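PDB 5WTN: replication initiation and membrane attachment protein from Geobacillus stearothermophilus 10, which probably works in the primosome, taking part as a tetramer in the initiation and restart of bacterial DNA replication and in loading of the replicative helicase. Local coordinates for residues K6-V11 with K103-E108; Y14-R19 with Y107-P112; R159-V164 with P283-R288; A197-D202 with I233-F238; A227-A232 with Y259-D264. One frame throughout, in Å; residues are numbered along the deposited sequence.

Contacts 1 and 2 belong to the N-terminal domain and share strand 104-109; contacts 3, 4 and 5 lie on the opposite side of the chain's centre. Contacts 1, 2 and 5 are buried, 3 and 4 partly buried. Contact 2 pairs two strands through backbone bonds and adds a salt bridge; contact 1, about 14 Å away between centres, sets a loop on the same strand with one lysine bond and an apolar touch. Contacts 4 and 5 both use helix 227-240; contact 5 joins apolar side chains, while contact 4 mixes a CH-pi packing with lysine chains and a water. Contact 3 touches contact 4 through Phe161 and Ser162 and has one weak backbone bond across it.

Contact 1 (K6-V11 with K103-E108); sequences KELIAV and KLFLYE
Glu7 and Leu8 form a buried loop-to-strand contact with Lys103, Phe105 and Tyr107, in an N-terminal domain whose helices and paired strands 90-95 and 104-109 are consistent with a winged helix. The loop 6-11 leads into strand 13-17 and passes beside the start of strand 104-109. Leu8 brings one branch to the aromatic ring: chi1 (178°) sets CG beside the carbonyl carbon, and chi2 (74°) turns CD1 to within 3.6 Å of CE2 of Phe105, the two side chains crossing obliquely. The same methyl approaches Tyr107, whose hydroxyl is hydrogen-bonded to His63. Phe105 in turn rests its CB over one face of the Tyr107 ring, toward the rim, which links the two aromatic groups along the strand. Leu8 also packs on Leu74 and Tyr78 of helix 74-86. The carboxylate of Glu7 turns to other partners, the hydroxyl of Tyr78 and Arg159 of the second subunit, so the loop also borders the assembly. Only one hydrogen bond spans the segments. The extended Lys103 chain carries its amine to the backbone, and NZ meets Glu7 O at 2.7 Å, in the carbonyl plane and on a lone pair.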
# COMPACT_ATOMS: atom_id res chain seq x y z
N LYS A 6 36.31 5.09 -12.28
CA LYS A 6 37.25 5.46 -11.22
C LYS A 6 36.80 4.89 -9.86
O LYS A 6 37.60 4.68 -8.97
CB LYS A 6 37.38 6.99 -11.20
CG LYS A 6 38.55 7.54 -10.40
CD LYS A 6 39.88 7.41 -11.10
CE LYS A 6 41.03 7.34 -10.10
NZ LYS A 6 41.02 6.05 -9.35
N GLU A 7 35.50 4.62 -9.75
CA GLU A 7 34.93 4.08 -8.52
C GLU A 7 34.14 2.78 -8.72
O GLU A 7 34.34 1.81 -7.99
CB GLU A 7 34.05 5.13 -7.84
CG GLU A 7 34.82 6.08 -6.93
CD GLU A 7 34.11 7.41 -6.75
OE1 GLU A 7 34.80 8.43 -6.55
OE2 GLU A 7 32.86 7.43 -6.81
N LEU A 8 33.23 2.77 -9.70
CA LEU A 8 32.34 1.64 -9.89
C LEU A 8 32.57 0.91 -11.22
O LEU A 8 32.55 1.51 -12.30
CB LEU A 8 30.89 2.16 -9.85
CG LEU A 8 29.72 1.22 -10.07
CD1 LEU A 8 29.57 0.38 -8.84
CD2 LEU A 8 28.48 2.04 -10.34
N ILE A 9 32.77 -0.41 -11.15
CA ILE A 9 32.84 -1.24 -12.36
C ILE A 9 31.80 -2.36 -12.30
O ILE A 9 31.31 -2.69 -11.22
CB ILE A 9 34.26 -1.83 -12.58
CG1 ILE A 9 34.66 -2.74 -11.43
CG2 ILE A 9 35.27 -0.73 -12.73
CD1 ILE A 9 36.03 -3.33 -11.59
N ALA A 10 31.46 -2.94 -13.44
CA ALA A 10 30.34 -3.89 -13.53
C ALA A 10 30.44 -5.10 -12.61
O ALA A 10 29.41 -5.66 -12.23
CB ALA A 10 30.12 -4.34 -14.96
N VAL A 11 31.65 -5.52 -12.25
CA VAL A 11 31.79 -6.73 -11.46
C VAL A 11 31.80 -6.43 -9.98
O VAL A 11 31.93 -7.36 -9.16
CB VAL A 11 33.06 -7.57 -11.82
CG1 VAL A 11 32.93 -8.20 -13.19
CG2 VAL A 11 34.35 -6.73 -11.68
N LYS A 103 35.00 -4.66 -5.39
CA LYS A 103 34.39 -3.93 -4.28
C LYS A 103 33.02 -4.48 -3.85
O LYS A 103 32.27 -5.06 -4.65
CB LYS A 103 34.23 -2.46 -4.67
CG LYS A 103 35.50 -1.64 -4.78
CD LYS A 103 35.13 -0.28 -5.32
CE LYS A 103 36.21 0.77 -5.16
NZ LYS A 103 35.69 2.06 -5.69
N LEU A 104 32.69 -4.28 -2.58
CA LEU A 104 31.35 -4.63 -2.08
C LEU A 104 30.61 -3.39 -1.54
O LEU A 104 31.00 -2.84 -0.51
CB LEU A 104 31.45 -5.70 -0.99
CG LEU A 104 30.15 -6.07 -0.27
CD1 LEU A 104 29.10 -6.57 -1.24
CD2 LEU A 104 30.41 -7.09 0.82
N PHE A 105 29.55 -2.96 -2.22
CA PHE A 105 28.76 -1.80 -1.80
C PHE A 105 27.55 -2.17 -0.94
O PHE A 105 26.91 -3.19 -1.17
CB PHE A 105 28.25 -1.04 -3.01
CG PHE A 105 29.33 -0.37 -3.77
CD1 PHE A 105 29.80 0.86 -3.39
CD2 PHE A 105 29.90 -1.00 -4.87
CE1 PHE A 105 30.81 1.49 -4.10
CE2 PHE A 105 30.92 -0.38 -5.58
CZ PHE A 105 31.37 0.87 -5.19
N LEU A 106 27.25 -1.33 0.04
CA LEU A 106 25.99 -1.43 0.77
C LEU A 106 25.13 -0.24 0.36
O LEU A 106 25.49 0.90 0.58
CB LEU A 106 26.26 -1.40 2.27
CG LEU A 106 25.36 -2.23 3.17
CD1 LEU A 106 25.93 -2.30 4.58
CD2 LEU A 106 23.96 -1.66 3.17
N TYR A 107 24.00 -0.52 -0.28
CA TYR A 107 23.08 0.54 -0.65
C TYR A 107 21.97 0.60 0.36
O TYR A 107 21.11 -0.27 0.39
CB TYR A 107 22.49 0.25 -2.03
CG TYR A 107 23.49 0.43 -3.13
CD1 TYR A 107 24.41 1.47 -3.09
CD2 TYR A 107 23.53 -0.44 -4.20
CE1 TYR A 107 25.35 1.64 -4.10
CE2 TYR A 107 24.47 -0.27 -5.22
CZ TYR A 107 25.38 0.77 -5.16
OH TYR A 107 26.31 0.95 -6.16
N GLU A 108 21.99 1.64 1.19
CA GLU A 108 21.03 1.76 2.28
C GLU A 108 19.93 2.75 1.89
O GLU A 108 20.15 3.96 1.81
CB GLU A 108 21.77 2.14 3.58
CG GLU A 108 20.95 2.77 4.69
CD GLU A 108 20.11 1.77 5.48
OE1 GLU A 108 20.21 0.55 5.21
OE2 GLU A 108 19.34 2.21 6.37

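Contact 2 (Y14-R19 with Y107-P112); sequences YTVQSR and YELRPP
The Tyr14 and Tyr107 rings meet obliquely, planes 36° apart and centroids separated by 5.8 Å, with Tyr14 CB 3.5 Å from Tyr107 CE2. Val16 CG2 lies at the edge of the Tyr14 ring, which also meets His63 edge-to-face; the edge of the Arg19 guanidinium receives Gln17 CB and Glu108 OE2. Strands 13-17 and 104-109 run parallel as inner neighbours of the four-stranded sheet, with Val16 and Tyr107 on one face, Gln17 and Glu108 on the other. Tyr107 N donates to Thr15 O (2.7 Å), Gln17 N to Tyr107 O (2.8 Å), and Leu109 N to Gln17 O (2.7 Å). Next in sequence, Ser18 OG donates to Leu109 O at 2.8 Å. The Tyr14 hydroxyl bonds to Glu52. Arg19 NE meets Glu108 OE2 at 2.8 Å on its syn side, 34° out of the carboxylate plane, with a weaker bond to OE1. Pro147 O of the second subunit accepts a weak bond from Arg19 NH2. Arg19 would favour the charged form of the buried Glu108 carboxylate, offsetting the nearby carbonyl oxygen of Gln17.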
# COMPACT_ATOMS: atom_id res chain seq x y z
N TYR A 14 26.99 -5.42 -4.79
CA TYR A 14 26.17 -4.64 -3.87
C TYR A 14 25.22 -5.48 -3.04
O TYR A 14 24.96 -6.66 -3.32
CB TYR A 14 25.38 -3.57 -4.61
CG TYR A 14 24.30 -4.11 -5.51
CD1 TYR A 14 22.98 -4.17 -5.09
CD2 TYR A 14 24.60 -4.53 -6.80
CE1 TYR A 14 21.97 -4.64 -5.93
CE2 TYR A 14 23.59 -5.01 -7.65
CZ TYR A 14 22.28 -5.06 -7.20
OH TYR A 14 21.30 -5.54 -8.04
N THR A 15 24.70 -4.85 -2.00
CA THR A 15 23.52 -5.32 -1.31
C THR A 15 22.63 -4.11 -1.10
O THR A 15 23.12 -2.98 -1.02
CB THR A 15 23.89 -5.96 0.03
OG1 THR A 15 22.68 -6.33 0.70
CG2 THR A 15 24.65 -4.98 0.92
N VAL A 16 21.31 -4.33 -1.04
CA VAL A 16 20.36 -3.27 -0.71
C VAL A 16 19.78 -3.48 0.67
O VAL A 16 19.26 -4.56 0.97
CB VAL A 16 19.18 -3.25 -1.66
CG1 VAL A 16 18.33 -1.99 -1.41
CG2 VAL A 16 19.63 -3.35 -3.08
N GLN A 17 19.82 -2.45 1.50
CA GLN A 17 19.25 -2.54 2.85
C GLN A 17 18.43 -1.31 3.28
O GLN A 17 18.54 -0.22 2.68
CB GLN A 17 20.36 -2.87 3.86
CG GLN A 17 20.86 -4.30 3.68
CD GLN A 17 22.09 -4.64 4.47
OE1 GLN A 17 23.10 -5.05 3.89
NE2 GLN A 17 22.02 -4.52 5.79
N SER A 18 17.58 -1.49 4.28
CA SER A 18 16.88 -0.34 4.84
C SER A 18 16.48 -0.60 6.27
O SER A 18 16.11 -1.73 6.59
CB SER A 18 15.64 -0.00 4.02
OG SER A 18 15.23 1.33 4.26
N ARG A 19 16.50 0.43 7.11
CA ARG A 19 15.82 0.31 8.39
C ARG A 19 14.43 0.95 8.35
O ARG A 19 13.68 0.93 9.33
CB ARG A 19 16.67 0.76 9.60
CG ARG A 19 17.74 1.83 9.33
CD ARG A 19 19.17 1.27 9.36
NE ARG A 19 19.38 0.21 8.37
CZ ARG A 19 19.57 -1.08 8.67
NH1 ARG A 19 19.62 -1.47 9.95
NH2 ARG A 19 19.74 -1.97 7.70
N TYR A 107 24.00 -0.52 -0.28
CA TYR A 107 23.08 0.54 -0.65
C TYR A 107 21.97 0.60 0.36
O TYR A 107 21.11 -0.27 0.39
CB TYR A 107 22.49 0.25 -2.03
CG TYR A 107 23.49 0.43 -3.13
CD1 TYR A 107 24.41 1.47 -3.09
CD2 TYR A 107 23.53 -0.44 -4.20
CE1 TYR A 107 25.35 1.64 -4.10
CE2 TYR A 107 24.47 -0.27 -5.22
CZ TYR A 107 25.38 0.77 -5.16
OH TYR A 107 26.31 0.95 -6.16
N GLU A 108 21.99 1.64 1.19
CA GLU A 108 21.03 1.76 2.28
C GLU A 108 19.93 2.75 1.89
O GLU A 108 20.15 3.96 1.81
CB GLU A 108 21.77 2.14 3.58
CG GLU A 108 20.95 2.77 4.69
CD GLU A 108 20.11 1.77 5.48
OE1 GLU A 108 20.21 0.55 5.21
OE2 GLU A 108 19.34 2.21 6.37
N LEU A 109 18.75 2.22 1.62
CA LEU A 109 17.66 3.08 1.15
C LEU A 109 17.05 3.93 2.24
O LEU A 109 16.77 3.46 3.34
CB LEU A 109 16.57 2.23 0.52
CG LEU A 109 16.75 1.89 -0.94
CD1 LEU A 109 15.58 1.08 -1.35
CD2 LEU A 109 16.79 3.17 -1.75
N ARG A 110 16.81 5.19 1.94
CA ARG A 110 16.16 6.07 2.89
C ARG A 110 14.82 6.53 2.33
O ARG A 110 14.66 6.75 1.14
CB ARG A 110 17.07 7.24 3.17
CG ARG A 110 18.45 6.81 3.67
CD ARG A 110 19.20 7.99 4.26
NE ARG A 110 18.33 8.73 5.17
CZ ARG A 110 18.41 8.70 6.49
NH1 ARG A 110 19.37 7.99 7.10
NH2 ARG A 110 17.54 9.40 7.21
N PRO A 111 13.81 6.63 3.21
CA PRO A 111 12.48 7.11 2.79
C PRO A 111 12.50 8.61 2.54
O PRO A 111 13.33 9.31 3.12
CB PRO A 111 11.60 6.78 3.99
CG PRO A 111 12.37 5.66 4.68
CD PRO A 111 13.79 6.02 4.55
N PRO A 112 11.61 9.10 1.68
CA PRO A 112 11.64 10.55 1.47
C PRO A 112 11.22 11.32 2.71
O PRO A 112 10.79 10.76 3.72
CB PRO A 112 10.65 10.77 0.33
CG PRO A 112 9.87 9.52 0.22
CD PRO A 112 10.71 8.41 0.76

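Contact 3 (R159-V164 with P283-R288); sequences RSFSDV and PRLVER
Val164 O accepts a weak hydrogen bond from Arg288 N, 3.3 Å long with an angle of 141° at the hydrogen. The bond joins the last residue of the short helix 161-164 to Arg288, the last modelled residue of the chain. From there the Arg288 side chain reaches over the carbonyl oxygens of Ser162 and Asp163. Its CG is anti to the backbone N (chi1 -162°), the chain bends at chi3 (73°), which places NE, and Ser162 O lies over the centre of one guanidinium face, 3.5 Å from CZ. The Asp163 carboxylate adds only a charge attraction: OD1 is 4.3 Å from Arg288 NH2 and well out of the guanidinium plane. Strand 283-287 pairs antiparallel with strand 165-169, which directly follows this helix, so the contact closes the end of a two-stranded sheet. Ser160 occupies the N-cap position of the helix. Earlier on strand 283-287, Leu285 and Phe161 reach toward each other tip to tip, CD1 to CZ at 3.5 Å. Phe165 and Tyr199 turn their rings against Phe161 as well. The second subunit lies close by, Lys83 of that chain making a salt bridge with Glu287, while Glu85 of the same subunit accepts a hydrogen bond from Arg159 N.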
# COMPACT_ATOMS: atom_id res chain seq x y z
N ARG A 159 -9.62 10.71 26.45
CA ARG A 159 -9.15 10.03 27.67
C ARG A 159 -7.65 9.70 27.62
O ARG A 159 -7.07 9.48 26.54
CB ARG A 159 -9.92 8.73 27.95
CG ARG A 159 -11.43 8.87 28.14
CD ARG A 159 -11.81 10.01 29.10
NE ARG A 159 -13.05 9.70 29.82
CZ ARG A 159 -14.27 9.78 29.29
NH1 ARG A 159 -14.44 10.16 28.03
NH2 ARG A 159 -15.34 9.47 30.03
N SER A 160 -7.03 9.67 28.80
CA SER A 160 -5.63 9.30 28.96
C SER A 160 -5.51 7.80 29.18
O SER A 160 -6.52 7.10 29.26
CB SER A 160 -5.04 10.02 30.15
OG SER A 160 -5.64 9.57 31.35
N PHE A 161 -4.29 7.31 29.29
CA PHE A 161 -4.06 5.88 29.47
C PHE A 161 -4.58 5.48 30.83
O PHE A 161 -5.22 4.44 30.98
CB PHE A 161 -2.56 5.60 29.37
CG PHE A 161 -2.22 4.14 29.20
CD1 PHE A 161 -1.95 3.62 27.94
CD2 PHE A 161 -2.14 3.30 30.30
CE1 PHE A 161 -1.62 2.27 27.77
CE2 PHE A 161 -1.82 1.95 30.14
CZ PHE A 161 -1.55 1.44 28.87
N SER A 162 -4.28 6.31 31.83
CA SER A 162 -4.62 6.03 33.22
C SER A 162 -6.12 6.09 33.46
O SER A 162 -6.64 5.42 34.36
CB SER A 162 -3.89 7.01 34.14
OG SER A 162 -3.98 8.33 33.63
N ASP A 163 -6.82 6.90 32.66
CA ASP A 163 -8.28 6.98 32.69
C ASP A 163 -8.94 5.65 32.31
O ASP A 163 -9.92 5.26 32.92
CB ASP A 163 -8.79 8.07 31.74
CG ASP A 163 -8.61 9.49 32.30
OD1 ASP A 163 -8.26 9.63 33.50
OD2 ASP A 163 -8.82 10.48 31.54
N VAL A 164 -8.42 5.00 31.27
CA VAL A 164 -9.01 3.79 30.68
C VAL A 164 -8.43 2.45 31.12
O VAL A 164 -9.02 1.39 30.89
CB VAL A 164 -8.89 3.90 29.14
CG1 VAL A 164 -9.73 2.85 28.42
CG2 VAL A 164 -9.32 5.27 28.73
N PRO A 283 3.59 -7.39 34.96
CA PRO A 283 2.35 -6.61 35.07
C PRO A 283 1.38 -6.95 33.96
O PRO A 283 1.81 -7.26 32.84
CB PRO A 283 2.82 -5.16 34.89
CG PRO A 283 4.31 -5.19 35.12
CD PRO A 283 4.75 -6.54 34.65
N ARG A 284 0.08 -6.87 34.25
CA ARG A 284 -0.96 -7.17 33.26
C ARG A 284 -1.84 -5.94 33.01
O ARG A 284 -2.20 -5.20 33.94
CB ARG A 284 -1.79 -8.38 33.72
CG ARG A 284 -2.95 -8.75 32.81
CD ARG A 284 -3.41 -10.19 33.06
NE ARG A 284 -4.70 -10.49 32.44
CZ ARG A 284 -5.87 -10.45 33.08
NH1 ARG A 284 -5.92 -10.11 34.37
NH2 ARG A 284 -6.99 -10.74 32.43
N LEU A 285 -2.18 -5.70 31.74
CA LEU A 285 -3.01 -4.57 31.39
C LEU A 285 -4.49 -4.99 31.42
O LEU A 285 -4.87 -6.02 30.85
CB LEU A 285 -2.63 -4.03 30.02
CG LEU A 285 -3.29 -2.75 29.51
CD1 LEU A 285 -2.87 -1.48 30.27
CD2 LEU A 285 -3.02 -2.60 28.03
N VAL A 286 -5.31 -4.19 32.11
CA VAL A 286 -6.74 -4.47 32.26
C VAL A 286 -7.56 -3.17 32.16
O VAL A 286 -7.00 -2.07 32.33
CB VAL A 286 -7.03 -5.17 33.60
CG1 VAL A 286 -6.52 -6.61 33.58
CG2 VAL A 286 -6.39 -4.40 34.74
N GLU A 287 -8.86 -3.30 31.89
CA GLU A 287 -9.76 -2.14 31.86
C GLU A 287 -10.02 -1.62 33.27
O GLU A 287 -9.91 -2.37 34.25
CB GLU A 287 -11.11 -2.51 31.25
CG GLU A 287 -11.06 -3.21 29.92
CD GLU A 287 -12.46 -3.44 29.34
OE1 GLU A 287 -12.56 -4.11 28.29
OE2 GLU A 287 -13.45 -2.93 29.93
N ARG A 288 -10.39 -0.35 33.38
CA ARG A 288 -10.69 0.24 34.69
C ARG A 288 -12.19 0.46 34.92
O ARG A 288 -13.02 -0.31 34.42
CB ARG A 288 -9.92 1.55 34.90
CG ARG A 288 -9.87 1.95 36.36
CD ARG A 288 -9.01 3.16 36.58
NE ARG A 288 -9.67 4.37 36.11
CZ ARG A 288 -9.35 5.60 36.51
NH1 ARG A 288 -8.38 5.77 37.40
NH2 ARG A 288 -10.00 6.66 36.03

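Contact 4 (A197-D202 with I233-F238); sequences ASYVLD and IKKLAF
Leu201 presses against helix 227-240 with both of its methyls. CD2 sits over the centre of the Phe238 ring, 3.9 Å from the centroid and 9° off the ring normal, a CH-pi contact, while CD1 rests 3.7 Å from Lys235 CA. Phe238 has CG anti to the backbone N (chi1 171°), and chi2 (94°) sets the turn of the ring that presents its face. One turn earlier on the helix, Lys234 bends at its third torsion and carries CE to 3.1 Å from Leu201 O; NZ has a long, weak ion pair with Asp203. The extended chain of Lys235 passes Tyr199, with CD 3.3 Å from the Tyr199 OH. A water joins the two residues: it donates to Tyr199 O at 3.3 Å and accepts from Lys235 NZ at 3.1 Å. Further out, Leu201 packs on Phe161, and the loop 197-202 is tied to helix 161-164 by Phe161 with Val200 and by Ser162 with the backbone N of Asp202. The second subunit supplies Asp121, which hydrogen-bonds to the Tyr199 hydroxyl and forms a salt bridge with Lys235. Leu201 supplies the apolar part of the contact, while the amine of Lys235, shared between a water and a carboxylate of another chain, probably stays charged and couples this intrachain packing to the tetramer interface.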
# COMPACT_ATOMS: atom_id res chain seq x y z
N ALA A 197 1.45 8.36 17.73
CA ALA A 197 0.58 8.33 18.90
C ALA A 197 1.37 8.45 20.21
O ALA A 197 2.17 7.57 20.56
CB ALA A 197 -0.22 7.01 18.90
N SER A 198 1.08 9.48 20.97
CA SER A 198 1.77 9.58 22.23
C SER A 198 0.70 9.42 23.26
O SER A 198 -0.07 10.35 23.50
CB SER A 198 2.44 10.95 22.35
OG SER A 198 3.21 11.22 21.19
N TYR A 199 0.65 8.26 23.90
CA TYR A 199 -0.30 8.10 24.98
C TYR A 199 0.20 8.98 26.14
O TYR A 199 1.39 9.33 26.19
CB TYR A 199 -0.49 6.63 25.37
CG TYR A 199 0.68 5.94 26.04
CD1 TYR A 199 1.04 6.25 27.34
CD2 TYR A 199 1.39 4.94 25.39
CE1 TYR A 199 2.10 5.62 27.97
CE2 TYR A 199 2.45 4.29 26.02
CZ TYR A 199 2.80 4.64 27.30
OH TYR A 199 3.86 4.02 27.94
N VAL A 200 -0.71 9.35 27.04
CA VAL A 200 -0.30 10.14 28.21
C VAL A 200 -0.84 9.52 29.48
O VAL A 200 -1.83 8.78 29.44
CB VAL A 200 -0.76 11.61 28.13
CG1 VAL A 200 0.15 12.39 27.21
CG2 VAL A 200 -2.20 11.69 27.67
N LEU A 201 -0.16 9.79 30.60
CA LEU A 201 -0.63 9.34 31.91
C LEU A 201 -0.86 10.56 32.77
O LEU A 201 -0.08 11.51 32.73
CB LEU A 201 0.40 8.44 32.59
CG LEU A 201 0.73 7.04 32.07
CD1 LEU A 201 2.03 6.55 32.70
CD2 LEU A 201 -0.39 6.04 32.34
N ASP A 202 -1.92 10.54 33.56
CA ASP A 202 -2.20 11.64 34.48
C ASP A 202 -1.13 11.72 35.57
O ASP A 202 -0.82 10.71 36.21
CB ASP A 202 -3.59 11.48 35.11
CG ASP A 202 -4.28 12.81 35.33
OD1 ASP A 202 -4.54 13.52 34.33
OD2 ASP A 202 -4.58 13.14 36.49
N ILE A 233 9.53 8.25 35.06
CA ILE A 233 9.13 7.93 36.42
C ILE A 233 7.66 7.56 36.46
O ILE A 233 7.30 6.51 37.00
CB ILE A 233 9.41 9.10 37.36
CG1 ILE A 233 10.92 9.19 37.65
CG2 ILE A 233 8.59 8.99 38.63
CD1 ILE A 233 11.29 10.27 38.63
N LYS A 234 6.83 8.41 35.87
CA LYS A 234 5.39 8.20 35.76
C LYS A 234 5.07 6.81 35.22
O LYS A 234 4.26 6.09 35.81
CB LYS A 234 4.79 9.27 34.84
CG LYS A 234 4.03 10.39 35.54
CD LYS A 234 3.86 11.62 34.63
CE LYS A 234 2.94 11.36 33.43
NZ LYS A 234 3.14 12.33 32.29
N LYS A 235 5.70 6.43 34.12
CA LYS A 235 5.37 5.16 33.48
C LYS A 235 5.80 4.02 34.36
O LYS A 235 5.12 3.01 34.45
CB LYS A 235 6.04 5.04 32.11
CG LYS A 235 5.84 6.24 31.20
CD LYS A 235 5.98 5.83 29.74
CE LYS A 235 5.77 7.01 28.79
NZ LYS A 235 6.29 6.68 27.43
N LEU A 236 6.95 4.19 35.01
CA LEU A 236 7.49 3.14 35.85
C LEU A 236 6.60 2.92 37.07
O LEU A 236 6.23 1.78 37.41
CB LEU A 236 8.92 3.49 36.25
CG LEU A 236 9.86 3.31 35.06
CD1 LEU A 236 11.26 3.84 35.38
CD2 LEU A 236 9.90 1.85 34.65
N ALA A 237 6.22 4.02 37.71
CA ALA A 237 5.34 3.99 38.87
C ALA A 237 4.01 3.33 38.51
O ALA A 237 3.47 2.55 39.29
CB ALA A 237 5.10 5.39 39.38
N PHE A 238 3.49 3.67 37.34
CA PHE A 238 2.17 3.20 36.97
C PHE A 238 2.23 1.73 36.60
O PHE A 238 1.39 0.93 37.01
CB PHE A 238 1.62 4.02 35.81
CG PHE A 238 0.36 3.46 35.21
CD1 PHE A 238 -0.88 3.91 35.65
CD2 PHE A 238 0.41 2.49 34.21
CE1 PHE A 238 -2.05 3.38 35.09
CE2 PHE A 238 -0.74 1.96 33.66
CZ PHE A 238 -1.97 2.41 34.10
O HOH W 1 4.65 9.01 26.24

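Contact 5 (A227-A232 with Y259-D264); sequences AKVKEA and YHIDID
Ile263 is the bump of this contact, set into a shallow hollow formed by Lys228, Val229 and Ala232 on one side of helix 227-240. CG1, CG2 and CD1 divide the hollow between them. CG1, anti to the carbonyl carbon (chi1 -65°), lies 3.8 Å from Val229 CG2; CG2, on the other branch, touches Ala232 CB at 3.7 Å; and CD1 extends past them to the backbone, 3.4 Å from Lys228 O. The CB of Ala232 points toward the isoleucine. Val229 also works as a wedge: its CG2 reaches between Ile263 and Ile261, with Ile261 CB at 4.1 Å. No hydrogen bond joins the two segments, and the fit between side chains is apolar. Just before Ile263 stands Asp262 at the N-cap position, where OD1 accepts a weak capping bond from Asp264 N, 3.5 Å long. The contact thus packs the first turn of helix 263-278 against the first turns of helix 227-240; farther along the latter, Ile233 and Leu236 continue the same packing against helix 263-278, while Lys230 turns away to Asp203 and to Phe208 of helix 208-217.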
# COMPACT_ATOMS: atom_id res chain seq x y z
N ALA A 227 12.02 16.56 32.05
CA ALA A 227 10.71 16.17 31.59
C ALA A 227 10.79 14.72 31.14
O ALA A 227 9.87 13.93 31.37
CB ALA A 227 10.27 17.04 30.44
N LYS A 228 11.90 14.36 30.50
CA LYS A 228 12.03 13.02 29.98
C LYS A 228 12.10 12.00 31.13
O LYS A 228 11.57 10.89 31.02
CB LYS A 228 13.23 12.93 29.03
CG LYS A 228 13.21 14.03 27.94
CD LYS A 228 14.01 13.63 26.68
CE LYS A 228 13.94 14.70 25.58
NZ LYS A 228 14.81 14.38 24.40
N VAL A 229 12.73 12.40 32.24
CA VAL A 229 12.85 11.54 33.41
C VAL A 229 11.52 11.45 34.15
O VAL A 229 11.10 10.37 34.57
CB VAL A 229 13.96 12.05 34.39
CG1 VAL A 229 13.72 11.53 35.80
CG2 VAL A 229 15.34 11.64 33.90
N LYS A 230 10.88 12.61 34.31
CA LYS A 230 9.59 12.71 34.98
C LYS A 230 8.56 11.85 34.25
O LYS A 230 7.78 11.11 34.86
CB LYS A 230 9.17 14.17 35.05
CG LYS A 230 7.85 14.43 35.76
CD LYS A 230 7.54 15.93 35.84
CE LYS A 230 6.04 16.20 35.92
NZ LYS A 230 5.31 15.81 34.67
N GLU A 231 8.59 11.92 32.93
CA GLU A 231 7.74 11.10 32.09
C GLU A 231 8.05 9.63 32.37
O GLU A 231 7.15 8.80 32.48
CB GLU A 231 7.97 11.46 30.62
CG GLU A 231 7.13 10.68 29.60
CD GLU A 231 7.54 10.99 28.15
OE1 GLU A 231 7.17 10.19 27.24
OE2 GLU A 231 8.23 12.02 27.91
N ALA A 232 9.34 9.31 32.51
CA ALA A 232 9.77 7.93 32.69
C ALA A 232 9.35 7.41 34.05
O ALA A 232 8.90 6.27 34.20
CB ALA A 232 11.26 7.84 32.53
N TYR A 259 24.59 14.53 38.89
CA TYR A 259 23.15 14.63 39.11
C TYR A 259 22.29 14.17 37.91
O TYR A 259 21.07 14.29 37.94
CB TYR A 259 22.74 15.98 39.70
CG TYR A 259 23.17 16.08 41.15
CD1 TYR A 259 24.23 16.89 41.54
CD2 TYR A 259 22.52 15.34 42.13
CE1 TYR A 259 24.62 16.97 42.88
CE2 TYR A 259 22.91 15.41 43.47
CZ TYR A 259 23.95 16.22 43.84
OH TYR A 259 24.32 16.28 45.16
N HIS A 260 22.95 13.71 36.85
CA HIS A 260 22.25 13.10 35.72
C HIS A 260 21.61 11.77 36.09
O HIS A 260 22.21 10.94 36.76
CB HIS A 260 23.22 12.89 34.57
CG HIS A 260 22.61 12.25 33.37
ND1 HIS A 260 22.85 10.94 33.02
CD2 HIS A 260 21.79 12.75 32.41
CE1 HIS A 260 22.20 10.65 31.91
NE2 HIS A 260 21.54 11.73 31.52
N ILE A 261 20.38 11.54 35.63
CA ILE A 261 19.73 10.25 35.83
C ILE A 261 19.61 9.49 34.52
O ILE A 261 19.03 9.98 33.55
CB ILE A 261 18.32 10.44 36.42
CG1 ILE A 261 18.43 11.19 37.75
CG2 ILE A 261 17.63 9.11 36.63
CD1 ILE A 261 17.10 11.58 38.31
N ASP A 262 20.16 8.29 34.47
CA ASP A 262 20.08 7.50 33.25
C ASP A 262 18.80 6.69 33.29
O ASP A 262 18.63 5.82 34.15
CB ASP A 262 21.28 6.59 33.09
CG ASP A 262 21.18 5.71 31.86
OD1 ASP A 262 20.58 6.18 30.86
OD2 ASP A 262 21.69 4.57 31.90
N ILE A 263 17.92 6.96 32.34
CA ILE A 263 16.60 6.36 32.33
C ILE A 263 16.68 4.86 32.07
O ILE A 263 15.92 4.08 32.65
CB ILE A 263 15.70 7.05 31.31
CG1 ILE A 263 15.47 8.51 31.74
CG2 ILE A 263 14.38 6.33 31.19
CD1 ILE A 263 14.56 9.28 30.81
N ASP A 264 17.60 4.47 31.20
CA ASP A 264 17.89 3.05 30.96
C ASP A 264 18.19 2.33 32.27
O ASP A 264 17.60 1.29 32.56
CB ASP A 264 19.04 2.90 29.96
CG ASP A 264 18.56 2.70 28.51
OD1 ASP A 264 17.44 3.15 28.16
OD2 ASP A 264 19.32 2.09 27.72